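Local coordinates for aerobactin synthase IucA (Klebsiella pneumoniae subsp. pneumoniae, PDB 5JM8) that catalyses an ATP-dependent ligation step in the biosynthesis of the siderophore aerobactin, as an NRPS-independent siderophore (NIS) synthetase, at the interface of chains A and B and the interface of chains A and C. Coordinates in Å, arbitrary orientation; residue numbers count along the deposited sequence, not the author numbering. Chains: chain A/B/C, Aerobactin synthase IucA.

Contact 1: the interface of chains A and B. Residues chain A 195-196, 200, 203; chain B 214-217.
The flat group that carries this contact is the side-chain amide of A:Gln200, which lies over the end of a 3-10 turn of chain B. The backbone carbonyl oxygen of B:Leu214 lies over one face of the amide, above CD. In the amide plane, at the NE2 edge, sits the carbonyl oxygen of B:Leu217. Both chains are copies of an IucA/IucC-family NIS synthetase. They meet across a two-fold, so the patch has a twin with the chains exchanged. The entry alone does not prove that this pairing is the biological one.

A:Gln200 stands in helix 198-209. Its CG is anti to the carbonyl carbon (chi1 -70°), and the chain runs extended beyond CG towards chain B. NE2 then donates to the backbone oxygen of B:Asn215, near the end of 3-10 helix 211-216, and to that of B:Leu217, just after it. The bond to B:Leu217 O is short, 2.5 Å from A:Gln200 NE2, and nearly straight at 172°. It lies almost in the amide plane and uses a lone pair of the carbonyl. The bond to B:Asn215 O is 2.7 Å from A:Gln200 NE2 and more bent, 141° at the hydrogen. Here the donor stands above the carbonyl plane and misses the lone pairs. The two bonds together should fix the rotation of the amide. B:Leu214 O is also near NE2, but the N-H points away from it and no hydrogen bond forms. The carbonyls gathered here may polarise the amide N-H groups.

Beside the glutamine, the CD2 branch of A:Leu196 presses on the B:Asn215 backbone, 3.4 Å from B:Asn215 CA. The same methyl meets B:Leu214 CB at 3.8 Å. B:Asn215 CB also rests against the backbone oxygen of A:His195. On the other flank, A:Thr203 CG2 touches B:Leu217 CD2 at 4.0 Å. These two side chains cross obliquely, methyl to methyl.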
ATOM      1  N   HIS A 195       9.888  -7.138  29.906  1.00 24.10           N
ATOM      2  CA  HIS A 195      10.722  -6.430  28.934  1.00 23.76           C
ATOM      3  C   HIS A 195      10.747  -4.932  29.228  1.00 28.89           C
ATOM      4  O   HIS A 195      11.812  -4.348  29.434  1.00 34.05           O
ATOM      5  CB  HIS A 195      10.224  -6.697  27.511  1.00 22.52           C
ATOM      6  CG  HIS A 195       9.885  -8.133  27.255  1.00 22.16           C
ATOM      7  ND1 HIS A 195      10.811  -9.148  27.377  1.00 23.96           N
ATOM      8  CD2 HIS A 195       8.722  -8.727  26.898  1.00 21.42           C
ATOM      9  CE1 HIS A 195      10.234 -10.304  27.099  1.00 23.89           C
ATOM     10  NE2 HIS A 195       8.966 -10.075  26.804  1.00 21.40           N
ATOM     11  N   LEU A 196       9.567  -4.320  29.234  1.00 28.84           N
ATOM     12  CA  LEU A 196       9.391  -2.964  29.731  1.00 25.19           C
ATOM     13  C   LEU A 196       8.667  -3.034  31.069  1.00 24.92           C
ATOM     14  O   LEU A 196       7.844  -3.926  31.277  1.00 26.32           O
ATOM     15  CB  LEU A 196       8.591  -2.119  28.738  1.00 23.30           C
ATOM     16  CG  LEU A 196       9.051  -2.107  27.280  1.00 22.46           C
ATOM     17  CD1 LEU A 196       8.004  -1.420  26.413  1.00 21.62           C
ATOM     18  CD2 LEU A 196      10.396  -1.416  27.157  1.00 23.01           C
ATOM     19  N   GLN A 200       6.606   2.061  31.484  1.00 25.40           N
ATOM     20  CA  GLN A 200       7.095   2.119  30.115  1.00 24.57           C
ATOM     21  C   GLN A 200       6.093   1.569  29.095  1.00 23.38           C
ATOM     22  O   GLN A 200       6.011   2.081  27.977  1.00 23.65           O
ATOM     23  CB  GLN A 200       8.417   1.355  30.011  1.00 25.15           C
ATOM     24  CG  GLN A 200       9.586   2.044  30.705  1.00 29.17           C
ATOM     25  CD  GLN A 200      10.749   1.105  30.974  1.00 34.26           C
ATOM     26  OE1 GLN A 200      10.622  -0.114  30.852  1.00 36.24           O
ATOM     27  NE2 GLN A 200      11.893   1.671  31.339  1.00 35.12           N
ATOM     28  N   THR A 203       3.357   4.097  28.474  1.00 27.03           N
ATOM     29  CA  THR A 203       3.968   5.185  27.722  1.00 26.52           C
ATOM     30  C   THR A 203       4.005   4.832  26.241  1.00 26.01           C
ATOM     31  O   THR A 203       3.572   5.618  25.397  1.00 29.91           O
ATOM     32  CB  THR A 203       5.399   5.487  28.209  1.00 26.38           C
ATOM     33  OG1 THR A 203       5.362   5.929  29.572  1.00 28.85           O
ATOM     34  CG2 THR A 203       6.037   6.567  27.357  1.00 23.53           C
TER
ATOM     35  N   LEU B 214      12.936   1.616  24.970  1.00 15.84           N
ATOM     36  CA  LEU B 214      12.054   2.169  25.992  1.00 16.30           C
ATOM     37  C   LEU B 214      12.256   1.510  27.351  1.00 21.22           C
ATOM     38  O   LEU B 214      11.753   2.004  28.361  1.00 27.06           O
ATOM     39  CB  LEU B 214      10.594   2.024  25.566  1.00 14.68           C
ATOM     40  CG  LEU B 214      10.102   2.944  24.445  1.00 15.96           C
ATOM     41  CD1 LEU B 214       8.678   2.588  24.061  1.00 13.78           C
ATOM     42  CD2 LEU B 214      10.184   4.400  24.859  1.00 13.93           C
ATOM     43  N   ASN B 215      12.984   0.398  27.380  1.00 16.69           N
ATOM     44  CA  ASN B 215      13.279  -0.270  28.640  1.00 16.84           C
ATOM     45  C   ASN B 215      14.191   0.605  29.501  1.00 17.21           C
ATOM     46  O   ASN B 215      14.231   0.465  30.723  1.00 17.84           O
ATOM     47  CB  ASN B 215      13.903  -1.655  28.394  1.00 17.13           C
ATOM     48  CG  ASN B 215      15.168  -1.598  27.550  1.00 28.04           C
ATOM     49  OD1 ASN B 215      15.949  -0.661  27.643  1.00 27.57           O
ATOM     50  ND2 ASN B 215      15.373  -2.617  26.726  1.00 28.79           N
ATOM     51  N   GLU B 216      14.895   1.527  28.848  1.00 16.82           N
ATOM     52  CA  GLU B 216      15.811   2.448  29.518  1.00 17.12           C
ATOM     53  C   GLU B 216      15.103   3.697  30.026  1.00 21.12           C
ATOM     54  O   GLU B 216      15.676   4.481  30.783  1.00 21.67           O
ATOM     55  CB  GLU B 216      16.933   2.876  28.570  1.00 16.79           C
ATOM     56  CG  GLU B 216      17.967   1.814  28.261  1.00 17.05           C
ATOM     57  CD  GLU B 216      18.834   1.456  29.453  1.00 20.59           C
ATOM     58  OE1 GLU B 216      18.995   2.301  30.356  1.00 23.79           O
ATOM     59  OE2 GLU B 216      19.365   0.326  29.474  1.00 27.56           O
ATOM     60  N   LEU B 217      13.862   3.891  29.594  1.00 21.64           N
ATOM     61  CA  LEU B 217      13.137   5.117  29.897  1.00 20.07           C
ATOM     62  C   LEU B 217      12.599   5.117  31.324  1.00 21.18           C
ATOM     63  O   LEU B 217      11.978   4.150  31.769  1.00 22.64           O
ATOM     64  CB  LEU B 217      11.994   5.309  28.900  1.00 19.30           C
ATOM     65  CG  LEU B 217      11.162   6.585  29.035  1.00 19.62           C
ATOM     66  CD1 LEU B 217      12.014   7.828  28.819  1.00 20.85           C
ATOM     67  CD2 LEU B 217      10.009   6.546  28.049  1.00 17.87           C
TER

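Contact 2: the interface of chains A and C. Residues chain A 313-314, 316-317, 320, 323; chain C 390-393, 396.
Chain C turns from helix 378-390 into helix 394-420 through C:Gly391, whose positive phi (78°) bends the backbone, and this turn packs on helix 310-318 of chain A. It is a turn between two helices of an IucA/IucC-family NIS synthetase, in a two-fold contact that may or may not be biological.

C:Thr393 and C:Gln396 form a capping box at the start of helix 394-420, with C:Thr393 as the N-cap residue. C:Thr393 N donates to C:Gln396 OE1 at 2.8 Å, on a lone pair of the amide oxygen. In return C:Gln396 N donates to C:Thr393 OG1 at 3.0 Å. The first of these bonds should steady the C:Gln396 amide; the second ties its backbone N to the threonine hydroxyl. A:Gln313 reaches across this amide with an extended chain, the two amide planes 87° apart. Its NE2 makes a weak hydrogen bond to C:Gly391 O at 3.4 Å.

A:Gln316 has CG anti to the backbone N (chi1 -178°) and bends at chi2. Its CB and CG pack against C:Ile392 CG2, with CB 3.6 Å from that methyl. A water links A:Gln316 OE1, 2.7 Å away, to the carbonyl oxygen of C:Leu390.

C:Leu390 reaches past the glutamine towards A:Pro320 and A:Arg323. Its CD2 branch lies 3.3 Å from A:Arg323 CD, while CD1 meets A:Pro320. A:Ala317 CB packs on C:Gln396 CB at 3.8 Å.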
ATOM      1  N   GLN A 313      11.976 -22.231  24.467  1.00 24.79           N
ATOM      2  CA  GLN A 313      12.856 -21.954  23.345  1.00 22.08           C
ATOM      3  C   GLN A 313      13.034 -23.200  22.483  1.00 21.52           C
ATOM      4  O   GLN A 313      13.037 -23.128  21.253  1.00 23.37           O
ATOM      5  CB  GLN A 313      14.209 -21.465  23.864  1.00 23.47           C
ATOM      6  CG  GLN A 313      14.869 -20.424  23.000  1.00 22.87           C
ATOM      7  CD  GLN A 313      16.224 -19.997  23.534  1.00 22.90           C
ATOM      8  OE1 GLN A 313      16.805 -20.664  24.390  1.00 23.86           O
ATOM      9  NE2 GLN A 313      16.736 -18.885  23.022  1.00 22.64           N
ATOM     10  N   THR A 314      13.176 -24.342  23.148  1.00 22.17           N
ATOM     11  CA  THR A 314      13.318 -25.624  22.474  1.00 22.12           C
ATOM     12  C   THR A 314      12.028 -25.983  21.751  1.00 25.71           C
ATOM     13  O   THR A 314      12.049 -26.454  20.611  1.00 20.71           O
ATOM     14  CB  THR A 314      13.672 -26.746  23.473  1.00 26.22           C
ATOM     15  OG1 THR A 314      14.876 -26.409  24.172  1.00 24.10           O
ATOM     16  CG2 THR A 314      13.864 -28.077  22.754  1.00 27.59           C
ATOM     17  N   GLN A 316       9.680 -23.892  20.741  1.00 19.32           N
ATOM     18  CA  GLN A 316       9.466 -22.943  19.652  1.00 19.99           C
ATOM     19  C   GLN A 316      10.317 -23.300  18.440  1.00 18.14           C
ATOM     20  O   GLN A 316       9.905 -23.098  17.299  1.00 29.14           O
ATOM     21  CB  GLN A 316       9.785 -21.516  20.110  1.00 19.35           C
ATOM     22  CG  GLN A 316       9.549 -20.445  19.047  1.00 20.08           C
ATOM     23  CD  GLN A 316       8.096 -20.347  18.616  1.00 19.24           C
ATOM     24  OE1 GLN A 316       7.299 -19.646  19.239  1.00 21.88           O
ATOM     25  NE2 GLN A 316       7.747 -21.043  17.541  1.00 16.47           N
ATOM     26  N   ALA A 317      11.509 -23.827  18.695  1.00 18.79           N
ATOM     27  CA  ALA A 317      12.431 -24.196  17.628  1.00 19.62           C
ATOM     28  C   ALA A 317      11.904 -25.389  16.845  1.00 24.40           C
ATOM     29  O   ALA A 317      12.073 -25.474  15.628  1.00 26.87           O
ATOM     30  CB  ALA A 317      13.800 -24.508  18.201  1.00 19.53           C
ATOM     31  N   PRO A 320       8.531 -23.882  14.421  1.00 19.54           N
ATOM     32  CA  PRO A 320       8.769 -22.466  14.124  1.00 17.21           C
ATOM     33  C   PRO A 320       7.527 -21.714  13.639  1.00 16.43           C
ATOM     34  O   PRO A 320       7.459 -20.492  13.788  1.00 17.33           O
ATOM     35  CB  PRO A 320       9.829 -22.518  13.020  1.00 16.47           C
ATOM     36  CG  PRO A 320       9.632 -23.843  12.367  1.00 16.42           C
ATOM     37  CD  PRO A 320       9.234 -24.769  13.477  1.00 18.58           C
ATOM     38  N   ARG A 323       3.017 -20.015  17.039  1.00 14.96           N
ATOM     39  CA  ARG A 323       3.208 -18.905  17.971  1.00 15.32           C
ATOM     40  C   ARG A 323       2.120 -18.886  19.035  1.00 16.14           C
ATOM     41  O   ARG A 323       1.004 -19.347  18.807  1.00 18.71           O
ATOM     42  CB  ARG A 323       3.206 -17.555  17.239  1.00 16.43           C
ATOM     43  CG  ARG A 323       4.286 -17.378  16.183  1.00 18.11           C
ATOM     44  CD  ARG A 323       5.698 -17.519  16.738  1.00 22.46           C
ATOM     45  NE  ARG A 323       6.044 -16.497  17.727  1.00 24.51           N
ATOM     46  CZ  ARG A 323       6.491 -15.279  17.429  1.00 26.69           C
ATOM     47  NH1 ARG A 323       6.632 -14.904  16.167  1.00 28.01           N
ATOM     48  NH2 ARG A 323       6.791 -14.426  18.397  1.00 27.03           N
TER
ATOM     49  N   LEU C 390      11.091 -15.292  16.977  1.00 14.99           N
ATOM     50  CA  LEU C 390      10.584 -16.442  17.718  1.00 15.27           C
ATOM     51  C   LEU C 390      11.128 -16.522  19.142  1.00 15.94           C
ATOM     52  O   LEU C 390      10.614 -17.278  19.964  1.00 16.71           O
ATOM     53  CB  LEU C 390      10.925 -17.736  16.977  1.00 15.11           C
ATOM     54  CG  LEU C 390      10.272 -17.926  15.607  1.00 18.79           C
ATOM     55  CD1 LEU C 390      10.723 -19.232  14.987  1.00 14.47           C
ATOM     56  CD2 LEU C 390       8.764 -17.890  15.724  1.00 15.40           C
ATOM     57  N   GLY C 391      12.172 -15.751  19.427  1.00 15.96           N
ATOM     58  CA  GLY C 391      12.774 -15.742  20.749  1.00 16.64           C
ATOM     59  C   GLY C 391      13.664 -16.948  20.988  1.00 19.73           C
ATOM     60  O   GLY C 391      13.901 -17.337  22.133  1.00 19.97           O
ATOM     61  N   ILE C 392      14.151 -17.539  19.899  1.00 16.60           N
ATOM     62  CA  ILE C 392      15.019 -18.709  19.969  1.00 21.58           C
ATOM     63  C   ILE C 392      16.450 -18.336  19.590  1.00 21.66           C
ATOM     64  O   ILE C 392      16.687 -17.277  19.009  1.00 16.70           O
ATOM     65  CB  ILE C 392      14.514 -19.841  19.050  1.00 19.27           C
ATOM     66  CG1 ILE C 392      14.479 -19.378  17.589  1.00 18.64           C
ATOM     67  CG2 ILE C 392      13.131 -20.308  19.506  1.00 18.43           C
ATOM     68  CD1 ILE C 392      14.088 -20.469  16.613  1.00 17.97           C
ATOM     69  N   THR C 393      17.401 -19.209  19.916  1.00 17.74           N
ATOM     70  CA  THR C 393      18.807 -18.937  19.638  1.00 20.12           C
ATOM     71  C   THR C 393      19.055 -18.944  18.139  1.00 22.86           C
ATOM     72  O   THR C 393      18.302 -19.557  17.382  1.00 22.95           O
ATOM     73  CB  THR C 393      19.748 -19.968  20.299  1.00 20.43           C
ATOM     74  OG1 THR C 393      19.611 -21.235  19.646  1.00 21.55           O
ATOM     75  CG2 THR C 393      19.443 -20.116  21.784  1.00 21.58           C
ATOM     76  N   GLN C 396      19.323 -22.418  16.950  1.00 23.56           N
ATOM     77  CA  GLN C 396      18.012 -23.036  16.845  1.00 19.65           C
ATOM     78  C   GLN C 396      17.303 -22.540  15.588  1.00 19.26           C
ATOM     79  O   GLN C 396      16.594 -23.295  14.927  1.00 15.76           O
ATOM     80  CB  GLN C 396      17.179 -22.739  18.092  1.00 17.03           C
ATOM     81  CG  GLN C 396      17.617 -23.533  19.317  1.00 18.58           C
ATOM     82  CD  GLN C 396      17.005 -23.017  20.606  1.00 21.77           C
ATOM     83  OE1 GLN C 396      16.679 -21.838  20.723  1.00 24.96           O
ATOM     84  NE2 GLN C 396      16.839 -23.904  21.580  1.00 21.54           N
TER
HETATM   85  O   HOH W   1       8.169 -18.308  21.394  1.00 21.90           O

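The C-alpha centres of contact 1 and contact 2 lie about 24 Å apart. Chain A takes part in both, but they share no residue. Contact 1 uses helix 198-209 of chain A and the 3-10 helix 211-216 of chain B. Contact 2 uses helix 310-318 of chain A and the turn between helices 378-390 and 394-420 of chain C. One chain can therefore hold two partners at once through separate surfaces. Each interface is two-fold, and together they could join the four copies of the deposited assembly. The structure alone does not show whether that tetramer forms in solution.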